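GH26C (Muricauda sp. MAR_2010_75, PDB 6Q78) probably acts as an endo-beta-1,4-mannanase of glycoside hydrolase family 26, cleaving internal beta-1,4 linkages between mannose units in mannans. Local coordinates at residues M118-D123 with L200-S205; E162-E167 with G189-D194; F251-L256 with M265-S270. All coordinates share one frame; numbering follows the deposited sequence.

Contact 1 of 3, residues M118-D123 with L200-S205; sequences MFITDD and LEKIAS
The flat group that meets the helix is the peptide carbonyl of Ile-120, which Lys-202 NZ approaches in the carbonyl plane, and next to it in the same loop the Phe-119 ring carries Met-118 CE on one face, displaced toward the rim, and packs edge-to-face with Trp-132. The setting is a TIM barrel: residues 118-123 belong to the loop that follows barrel strand 112-116, and residues 200-205 form part of helix 193-208 on the outer layer. A single hydrogen bond joins them, from Lys-202 NZ to Ile-120 O at 2.8 Å, with a C=O...N angle of 145°. Lys-202 leaves the helix with CG opposite its backbone N (chi1 178°), which sets Lys-202 CG 3.4 Å from Ile-120 O, and the bends at chi2 and chi4 then bring NZ back to the same oxygen. The aliphatic end of the lysine crosses Ile-120 at about a right angle, and Ile-120 CG2 rests 4.0 Å from Lys-202 CE. The ammonium group has a second partner in Glu-137 of helix 132-150, a salt bridge that probably offsets its charge and links the lysine to a further helix. Beside this polar bridge the packing is apolar, with the methyl of Thr-121 set against the side chain of Ile-203. Trp-158 NE1 is hydrogen-bonded to Thr-121 OG1, and Lys-199, one helical turn before Ile-203, binds Thr-121 O and forms a salt bridge with Asp-123. The hydroxyl and methyl of Thr-121 thus do separate work: while OG1 meets the indole, CG2 lies 3.7 Å from Ile-203 CG1 and 4.1 Å from Ile-203 CD1.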
loop_
_atom_site.group_PDB
_atom_site.type_symbol
_atom_site.label_atom_id
_atom_site.label_comp_id
_atom_site.label_asym_id
_atom_site.label_seq_id
_atom_site.Cartn_x
_atom_site.Cartn_y
_atom_site.Cartn_z
ATOM N N MET A 118 1.394 -4.899 -11.275
ATOM C CA MET A 118 1.327 -6.224 -11.916
ATOM C C MET A 118 1.135 -6.200 -13.442
ATOM O O MET A 118 1.958 -6.750 -14.200
ATOM C CB MET A 118 0.181 -6.978 -11.248
ATOM C CG MET A 118 -0.078 -8.358 -11.852
ATOM S SD MET A 118 -1.421 -9.223 -10.963
ATOM C CE MET A 118 -2.856 -8.151 -11.101
ATOM N N PHE A 119 0.026 -5.636 -13.919
ATOM C CA PHE A 119 -0.233 -5.689 -15.354
ATOM C C PHE A 119 0.650 -4.695 -16.118
ATOM O O PHE A 119 0.895 -4.881 -17.322
ATOM C CB PHE A 119 -1.730 -5.411 -15.595
ATOM C CG PHE A 119 -2.676 -6.551 -15.155
ATOM C CD1 PHE A 119 -2.290 -7.891 -15.228
ATOM C CD2 PHE A 119 -3.884 -6.237 -14.555
ATOM C CE1 PHE A 119 -3.144 -8.915 -14.804
ATOM C CE2 PHE A 119 -4.758 -7.270 -14.155
ATOM C CZ PHE A 119 -4.364 -8.589 -14.253
ATOM N N ILE A 120 1.120 -3.640 -15.452
ATOM C CA ILE A 120 1.970 -2.654 -16.096
ATOM C C ILE A 120 3.323 -3.252 -16.438
ATOM O O ILE A 120 3.964 -2.835 -17.425
ATOM C CB ILE A 120 2.046 -1.430 -15.166
ATOM C CG1 ILE A 120 0.630 -0.834 -15.018
ATOM C CG2 ILE A 120 3.056 -0.388 -15.658
ATOM C CD1 ILE A 120 0.528 0.190 -13.886
ATOM N N THR A 121 3.778 -4.241 -15.668
ATOM C CA THR A 121 5.100 -4.830 -15.888
ATOM C C THR A 121 5.032 -6.217 -16.519
ATOM O O THR A 121 6.058 -6.913 -16.618
ATOM C CB THR A 121 5.923 -4.930 -14.595
ATOM O OG1 THR A 121 5.259 -5.801 -13.657
ATOM C CG2 THR A 121 6.124 -3.538 -13.984
ATOM N N ASP A 122 3.870 -6.644 -16.981
ATOM C CA ASP A 122 3.767 -7.991 -17.532
ATOM C C ASP A 122 4.637 -8.128 -18.777
ATOM O O ASP A 122 4.726 -7.202 -19.594
ATOM C CB ASP A 122 2.306 -8.283 -17.921
ATOM C CG ASP A 122 2.063 -9.792 -18.102
ATOM O OD1 ASP A 122 2.368 -10.342 -19.195
ATOM O OD2 ASP A 122 1.654 -10.429 -17.107
ATOM N N ASP A 123 5.275 -9.299 -18.926
ATOM C CA ASP A 123 6.077 -9.556 -20.120
ATOM C C ASP A 123 5.290 -9.329 -21.398
ATOM O O ASP A 123 5.856 -8.935 -22.417
ATOM C CB ASP A 123 6.541 -11.012 -20.144
ATOM C CG ASP A 123 7.617 -11.349 -19.099
ATOM O OD1 ASP A 123 8.178 -10.436 -18.491
ATOM O OD2 ASP A 123 7.908 -12.560 -18.939
ATOM N N LEU A 200 11.945 -2.041 -13.848
ATOM C CA LEU A 200 11.989 -0.772 -13.113
ATOM C C LEU A 200 11.907 0.418 -14.062
ATOM O O LEU A 200 11.305 1.447 -13.729
ATOM C CB LEU A 200 13.249 -0.683 -12.246
ATOM C CG LEU A 200 13.311 -1.766 -11.162
ATOM C CD1 LEU A 200 14.592 -1.462 -10.389
ATOM C CD2 LEU A 200 12.098 -1.740 -10.231
ATOM N N GLU A 201 12.506 0.296 -15.243
ATOM C CA GLU A 201 12.396 1.375 -16.225
ATOM C C GLU A 201 10.950 1.570 -16.662
ATOM O O GLU A 201 10.512 2.712 -16.870
ATOM C CB GLU A 201 13.319 1.087 -17.413
ATOM C CG GLU A 201 14.804 1.238 -17.019
ATOM C CD GLU A 201 15.777 0.425 -17.877
ATOM O OE1 GLU A 201 15.404 -0.009 -18.996
ATOM O OE2 GLU A 201 16.935 0.219 -17.431
ATOM N N LYS A 202 10.183 0.474 -16.784
ATOM C CA LYS A 202 8.760 0.608 -17.113
ATOM C C LYS A 202 7.990 1.242 -15.958
ATOM O O LYS A 202 7.159 2.132 -16.177
ATOM C CB LYS A 202 8.164 -0.775 -17.435
ATOM C CG LYS A 202 6.661 -0.758 -17.747
ATOM C CD LYS A 202 6.375 0.129 -18.983
ATOM C CE LYS A 202 4.865 0.388 -19.150
ATOM N NZ LYS A 202 4.108 -0.887 -19.415
ATOM N N ILE A 203 8.264 0.830 -14.714
ATOM C CA ILE A 203 7.644 1.500 -13.574
ATOM C C ILE A 203 7.960 2.992 -13.592
ATOM O O ILE A 203 7.084 3.833 -13.341
ATOM C CB ILE A 203 8.090 0.830 -12.259
ATOM C CG1 ILE A 203 7.376 -0.533 -12.130
ATOM C CG2 ILE A 203 7.768 1.760 -11.041
ATOM C CD1 ILE A 203 7.826 -1.333 -10.923
ATOM N N ALA A 204 9.220 3.348 -13.867
ATOM C CA ALA A 204 9.608 4.758 -13.857
ATOM C C ALA A 204 8.914 5.539 -14.959
ATOM O O ALA A 204 8.436 6.659 -14.714
ATOM C CB ALA A 204 11.125 4.876 -13.993
ATOM N N SER A 205 8.861 4.995 -16.183
ATOM C CA SER A 205 8.230 5.734 -17.269
ATOM C C SER A 205 6.737 5.891 -17.009
ATOM O O SER A 205 6.167 6.973 -17.246
ATOM C CB SER A 205 8.520 5.086 -18.625
ATOM O OG SER A 205 7.886 3.841 -18.732
#

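Contact 2 of 3, residues E162-E167 with G189-D194; sequences EPFEGE and GGENHD
Pro-163 and Asn-192 bring the two backbones nearest, with 6.7 Å between Pro-163 CA and Asn-192 CA, where a compact loop faces the type I beta turn Gly-190 to His-193 that leads into helix 193-208. The Asn-192 amide carries the contact. Its ND2 stands 3.4 Å above the plane of the Phe-164 ring, over the centre, and the amide is turned 75° from the ring, so its nitrogen end, not its flat side, is set against the ring. The same nitrogen touches Pro-163 CG at 3.6 Å and is hydrogen-bonded to Ser-185 of helix 176-186. Glu-191 comes from another direction: its carboxylate, almost perpendicular to the ring, puts OE2 in the ring plane, 3.6 Å from Phe-164 CE1. Glu-191 CG is wedged between its own backbone N and carbonyl carbon (chi1 65°), and from there the extended chain carries the carboxylate to this edge. Within the loop, Glu-162 grips the backbone of the residue that carries the ring and of the next one, OE1 accepting Glu-165 N at 2.7 Å and OE2 accepting Phe-164 N at 2.8 Å from above the carboxylate plane. Phe-177 packs edge-to-face with Phe-164, so helix 176-186 helps frame the contact. All of this lies in the long connection between barrel strand 153-157 and helix 193-208, joining its first loop to its final turn. With an amide nitrogen over the pi face and a carboxylate oxygen at the C-H rim, both polar groups meet the ring in the sense its quadrupole would be expected to prefer, although no hydrogen bond crosses between the segments.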
loop_
_atom_site.group_PDB
_atom_site.type_symbol
_atom_site.label_atom_id
_atom_site.label_comp_id
_atom_site.label_asym_id
_atom_site.label_seq_id
_atom_site.Cartn_x
_atom_site.Cartn_y
_atom_site.Cartn_z
ATOM N N GLU A 162 7.391 -13.865 -11.423
ATOM C CA GLU A 162 8.785 -14.223 -11.287
ATOM C C GLU A 162 9.468 -14.194 -12.654
ATOM O O GLU A 162 8.829 -14.430 -13.686
ATOM C CB GLU A 162 8.914 -15.600 -10.620
ATOM C CG GLU A 162 8.445 -16.814 -11.478
ATOM C CD GLU A 162 9.443 -17.189 -12.544
ATOM O OE1 GLU A 162 9.020 -17.710 -13.630
ATOM O OE2 GLU A 162 10.653 -16.986 -12.294
ATOM N N PRO A 163 10.778 -13.924 -12.679
ATOM C CA PRO A 163 11.425 -13.480 -13.931
ATOM C C PRO A 163 11.747 -14.573 -14.938
ATOM O O PRO A 163 11.927 -14.251 -16.128
ATOM C CB PRO A 163 12.732 -12.815 -13.435
ATOM C CG PRO A 163 13.032 -13.579 -12.165
ATOM C CD PRO A 163 11.659 -13.746 -11.522
ATOM N N PHE A 164 11.836 -15.839 -14.527
ATOM C CA PHE A 164 12.266 -16.868 -15.469
ATOM C C PHE A 164 11.216 -17.109 -16.544
ATOM O O PHE A 164 11.549 -17.251 -17.728
ATOM C CB PHE A 164 12.612 -18.167 -14.736
ATOM C CG PHE A 164 13.883 -18.094 -13.946
ATOM C CD1 PHE A 164 15.104 -18.216 -14.582
ATOM C CD2 PHE A 164 13.853 -17.903 -12.569
ATOM C CE1 PHE A 164 16.297 -18.143 -13.858
ATOM C CE2 PHE A 164 15.024 -17.832 -11.840
ATOM C CZ PHE A 164 16.252 -17.969 -12.478
ATOM N N GLU A 165 9.947 -17.215 -16.148
ATOM C CA GLU A 165 8.889 -17.407 -17.128
ATOM C C GLU A 165 7.843 -16.303 -17.114
ATOM O O GLU A 165 7.055 -16.200 -18.064
ATOM C CB GLU A 165 8.213 -18.782 -16.963
ATOM C CG GLU A 165 9.163 -19.967 -17.307
ATOM C CD GLU A 165 8.506 -21.345 -17.219
ATOM O OE1 GLU A 165 7.408 -21.484 -16.629
ATOM O OE2 GLU A 165 9.108 -22.308 -17.747
ATOM N N GLY A 166 7.828 -15.449 -16.092
ATOM C CA GLY A 166 6.925 -14.316 -16.122
ATOM C C GLY A 166 5.454 -14.620 -15.955
ATOM O O GLY A 166 4.636 -13.757 -16.263
ATOM N N GLU A 167 5.103 -15.786 -15.417
ATOM C CA GLU A 167 3.694 -16.165 -15.325
ATOM C C GLU A 167 3.113 -16.105 -13.924
ATOM O O GLU A 167 1.908 -15.858 -13.799
ATOM C CB GLU A 167 3.486 -17.581 -15.879
ATOM C CG GLU A 167 3.830 -17.676 -17.332
ATOM C CD GLU A 167 3.475 -19.027 -17.920
ATOM O OE1 GLU A 167 2.716 -19.062 -18.916
ATOM O OE2 GLU A 167 3.929 -20.044 -17.357
ATOM N N GLY A 189 24.626 -9.233 -10.796
ATOM C CA GLY A 189 25.266 -10.517 -10.989
ATOM C C GLY A 189 24.305 -11.643 -11.311
ATOM O O GLY A 189 24.739 -12.703 -11.756
ATOM N N GLY A 190 23.003 -11.444 -11.084
ATOM C CA GLY A 190 22.026 -12.476 -11.426
ATOM C C GLY A 190 21.721 -12.505 -12.915
ATOM O O GLY A 190 21.855 -11.512 -13.632
ATOM N N GLU A 191 21.306 -13.683 -13.391
ATOM C CA GLU A 191 21.055 -13.832 -14.819
ATOM C C GLU A 191 19.842 -13.039 -15.288
ATOM O O GLU A 191 19.704 -12.791 -16.495
ATOM C CB GLU A 191 20.976 -15.312 -15.200
ATOM C CG GLU A 191 19.798 -16.018 -14.581
ATOM C CD GLU A 191 19.640 -17.437 -15.099
ATOM O OE1 GLU A 191 19.306 -17.604 -16.288
ATOM O OE2 GLU A 191 19.858 -18.384 -14.316
ATOM N N ASN A 192 18.983 -12.602 -14.367
ATOM C CA ASN A 192 17.814 -11.802 -14.726
ATOM C C ASN A 192 17.923 -10.345 -14.279
ATOM O O ASN A 192 16.906 -9.633 -14.201
ATOM C CB ASN A 192 16.537 -12.439 -14.163
ATOM C CG ASN A 192 16.234 -13.776 -14.817
ATOM O OD1 ASN A 192 16.412 -13.924 -16.020
ATOM N ND2 ASN A 192 15.837 -14.769 -14.019
ATOM N N HIS A 193 19.137 -9.851 -14.032
ATOM C CA HIS A 193 19.286 -8.493 -13.510
ATOM C C HIS A 193 18.934 -7.442 -14.560
ATOM O O HIS A 193 18.266 -6.451 -14.242
ATOM C CB HIS A 193 20.715 -8.319 -12.979
ATOM C CG HIS A 193 20.966 -6.986 -12.354
ATOM N ND1 HIS A 193 20.257 -6.541 -11.260
ATOM C CD2 HIS A 193 21.850 -6.007 -12.661
ATOM C CE1 HIS A 193 20.689 -5.333 -10.923
ATOM N NE2 HIS A 193 21.674 -5.001 -11.746
ATOM N N ASP A 194 19.372 -7.620 -15.809
ATOM C CA ASP A 194 18.986 -6.670 -16.848
ATOM C C ASP A 194 17.481 -6.699 -17.089
ATOM O O ASP A 194 16.856 -5.645 -17.272
ATOM C CB ASP A 194 19.740 -6.978 -18.139
ATOM C CG ASP A 194 21.187 -6.529 -18.088
ATOM O OD1 ASP A 194 22.011 -7.092 -18.844
ATOM O OD2 ASP A 194 21.505 -5.633 -17.287
#

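Contact 3 of 3, residues F251-L256 with M265-S270; sequences FTVTYL and MLFAFS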
loop_
_atom_site.group_PDB
_atom_site.type_symbol
_atom_site.label_atom_id
_atom_site.label_comp_id
_atom_site.label_asym_id
_atom_site.label_seq_id
_atom_site.Cartn_x
_atom_site.Cartn_y
_atom_site.Cartn_z
ATOM N N PHE A 251 19.085 -1.573 -3.946
ATOM C CA PHE A 251 19.277 -1.414 -5.378
ATOM C C PHE A 251 18.047 -0.789 -6.014
ATOM O O PHE A 251 18.165 0.132 -6.847
ATOM C CB PHE A 251 19.560 -2.749 -6.064
ATOM C CG PHE A 251 19.581 -2.617 -7.536
ATOM C CD1 PHE A 251 20.731 -2.170 -8.173
ATOM C CD2 PHE A 251 18.447 -2.891 -8.281
ATOM C CE1 PHE A 251 20.733 -1.985 -9.538
ATOM C CE2 PHE A 251 18.442 -2.701 -9.646
ATOM C CZ PHE A 251 19.578 -2.251 -10.274
ATOM N N THR A 252 16.859 -1.245 -5.614
ATOM C CA THR A 252 15.630 -0.788 -6.258
ATOM C C THR A 252 15.383 0.685 -5.980
ATOM O O THR A 252 15.050 1.457 -6.894
ATOM C CB THR A 252 14.461 -1.637 -5.756
ATOM O OG1 THR A 252 14.697 -2.994 -6.144
ATOM C CG2 THR A 252 13.159 -1.200 -6.371
ATOM N N VAL A 253 15.507 1.090 -4.712
ATOM C CA VAL A 253 15.291 2.508 -4.403
ATOM C C VAL A 253 16.276 3.385 -5.166
ATOM O O VAL A 253 15.902 4.411 -5.759
ATOM C CB VAL A 253 15.385 2.725 -2.889
ATOM C CG1 VAL A 253 15.402 4.222 -2.558
ATOM C CG2 VAL A 253 14.198 2.042 -2.227
ATOM N N THR A 254 17.567 3.020 -5.133
ATOM C CA THR A 254 18.572 3.855 -5.768
ATOM C C THR A 254 18.391 3.898 -7.276
ATOM O O THR A 254 18.579 4.952 -7.899
ATOM C CB THR A 254 19.946 3.334 -5.361
ATOM O OG1 THR A 254 20.091 3.482 -3.933
ATOM C CG2 THR A 254 21.078 4.078 -6.064
ATOM N N TYR A 255 18.021 2.771 -7.891
ATOM C CA TYR A 255 17.859 2.778 -9.338
ATOM C C TYR A 255 16.690 3.668 -9.750
ATOM O O TYR A 255 16.800 4.439 -10.717
ATOM C CB TYR A 255 17.661 1.349 -9.841
ATOM C CG TYR A 255 17.892 1.187 -11.337
ATOM C CD1 TYR A 255 19.169 1.214 -11.860
ATOM C CD2 TYR A 255 16.839 0.978 -12.215
ATOM C CE1 TYR A 255 19.390 1.062 -13.215
ATOM C CE2 TYR A 255 17.057 0.803 -13.583
ATOM C CZ TYR A 255 18.332 0.865 -14.070
ATOM O OH TYR A 255 18.572 0.711 -15.432
ATOM N N LEU A 256 15.574 3.588 -9.018
ATOM C CA LEU A 256 14.426 4.439 -9.334
ATOM C C LEU A 256 14.702 5.913 -9.048
ATOM O O LEU A 256 14.460 6.777 -9.903
ATOM C CB LEU A 256 13.218 4.002 -8.524
ATOM C CG LEU A 256 12.602 2.693 -9.054
ATOM C CD1 LEU A 256 11.649 2.135 -8.029
ATOM C CD2 LEU A 256 11.855 2.989 -10.341
ATOM N N MET A 265 7.779 9.724 -5.892
ATOM C CA MET A 265 7.594 8.440 -5.213
ATOM C C MET A 265 8.020 8.543 -3.753
ATOM O O MET A 265 9.103 9.057 -3.439
ATOM C CB MET A 265 8.461 7.373 -5.900
ATOM C CG MET A 265 8.057 5.947 -5.671
ATOM S SD MET A 265 8.974 4.912 -6.864
ATOM C CE MET A 265 7.742 4.511 -8.089
ATOM N N LEU A 266 7.173 8.032 -2.867
ATOM C CA LEU A 266 7.534 7.680 -1.496
ATOM C C LEU A 266 7.619 6.157 -1.453
ATOM O O LEU A 266 6.990 5.462 -2.261
ATOM C CB LEU A 266 6.432 8.126 -0.535
ATOM C CG LEU A 266 6.106 9.628 -0.463
ATOM C CD1 LEU A 266 5.048 9.891 0.620
ATOM C CD2 LEU A 266 7.377 10.423 -0.094
ATOM N N PHE A 267 8.431 5.630 -0.533
ATOM C CA PHE A 267 8.710 4.196 -0.465
ATOM C C PHE A 267 8.178 3.593 0.828
ATOM O O PHE A 267 8.487 4.091 1.922
ATOM C CB PHE A 267 10.228 3.951 -0.565
ATOM C CG PHE A 267 10.804 4.411 -1.864
ATOM C CD1 PHE A 267 10.809 3.570 -2.972
ATOM C CD2 PHE A 267 11.289 5.697 -2.001
ATOM C CE1 PHE A 267 11.305 4.006 -4.216
ATOM C CE2 PHE A 267 11.795 6.138 -3.221
ATOM C CZ PHE A 267 11.800 5.276 -4.316
ATOM N N ALA A 268 7.407 2.508 0.700
ATOM C CA ALA A 268 6.737 1.861 1.828
ATOM C C ALA A 268 7.227 0.426 1.992
ATOM O O ALA A 268 7.205 -0.354 1.044
ATOM C CB ALA A 268 5.213 1.854 1.584
ATOM N N PHE A 269 7.613 0.085 3.220
ATOM C CA PHE A 269 8.104 -1.226 3.626
ATOM C C PHE A 269 6.992 -1.900 4.417
ATOM O O PHE A 269 6.501 -1.324 5.397
ATOM C CB PHE A 269 9.302 -0.975 4.567
ATOM C CG PHE A 269 9.856 -2.202 5.270
ATOM C CD1 PHE A 269 10.733 -3.065 4.601
ATOM C CD2 PHE A 269 9.590 -2.427 6.619
ATOM C CE1 PHE A 269 11.297 -4.171 5.265
ATOM C CE2 PHE A 269 10.152 -3.535 7.283
ATOM C CZ PHE A 269 10.992 -4.408 6.602
ATOM N N SER A 270 6.622 -3.126 4.061
ATOM C CA SER A 270 5.509 -3.765 4.776
ATOM C C SER A 270 5.600 -5.277 4.811
ATOM O O SER A 270 5.269 -5.960 3.828
ATOM C CB SER A 270 4.152 -3.316 4.247
ATOM O OG SER A 270 4.015 -3.771 2.922
#
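A CH-pi contact leads the packing: Val-253 CG2 lies over one face of the Phe-267 ring, 4.1 Å from the centroid and 24° off the ring normal. The methyl is shifted toward the rim, nearest to Phe-267 CD1 at 3.8 Å, while the second branch of the valine, CG1, lies over the same face, toward Phe-267 CE2 and CZ, both 4.1 Å away. With chi1 at 170°, Val-253 holds CG1 opposite its backbone N, an orientation in which both methyls bear on the ring. The opposite face belongs to Met-265, whose CG sits 4.0 Å above the ring plane, also off centre. The phenyl group is therefore held between a valine of the helix and a methionine of its own strand. This is the alpha/beta packing of a TIM barrel, helix 242-259 lying outside strand 265-269, the next element in the chain; the two short axes run antiparallel at 175° and 10.8 Å apart. Replacing Phe-267 by an alanine would probably leave the Val-253 methyls and Met-265 CG without the surface that separates them and open a gap between helix and strand. The remaining contacts are plain apolar ones made by Leu-256. Its CD1 meets Met-265 SD at 4.0 Å and also comes to the edge of the phenyl ring, 4.3 Å from Phe-267 CE1. Leu-256 and Met-265 both touch Phe-222 of the neighbouring strand 220-223 as well, and Phe-267 N is hydrogen-bonded to Asp-292 OD2 on the side of strand 293-298.

From the N terminus, the chain first enters contact 1 in the loop after strand 112-116, and this contact closes only when helix 193-208 is reached. Contact 2 is nested inside that long loop, opening after strand 153-157 and closing where the same helix begins. Contact 3 follows in series, closing the short connection from helix 242-259 to strand 265-269. Contacts 1 and 2 thus tie two strand-end loops to helix 193-208 and the turn that leads into it, and they touch where Asp-123 OD2 packs against Gly-166. That helix also meets contact 3: Glu-201 probably hydrogen-bonds Tyr-255 and His-193 meets Phe-251, joining neighbouring outer helices, while Ile-203 packs on Met-265 of the barrel strand.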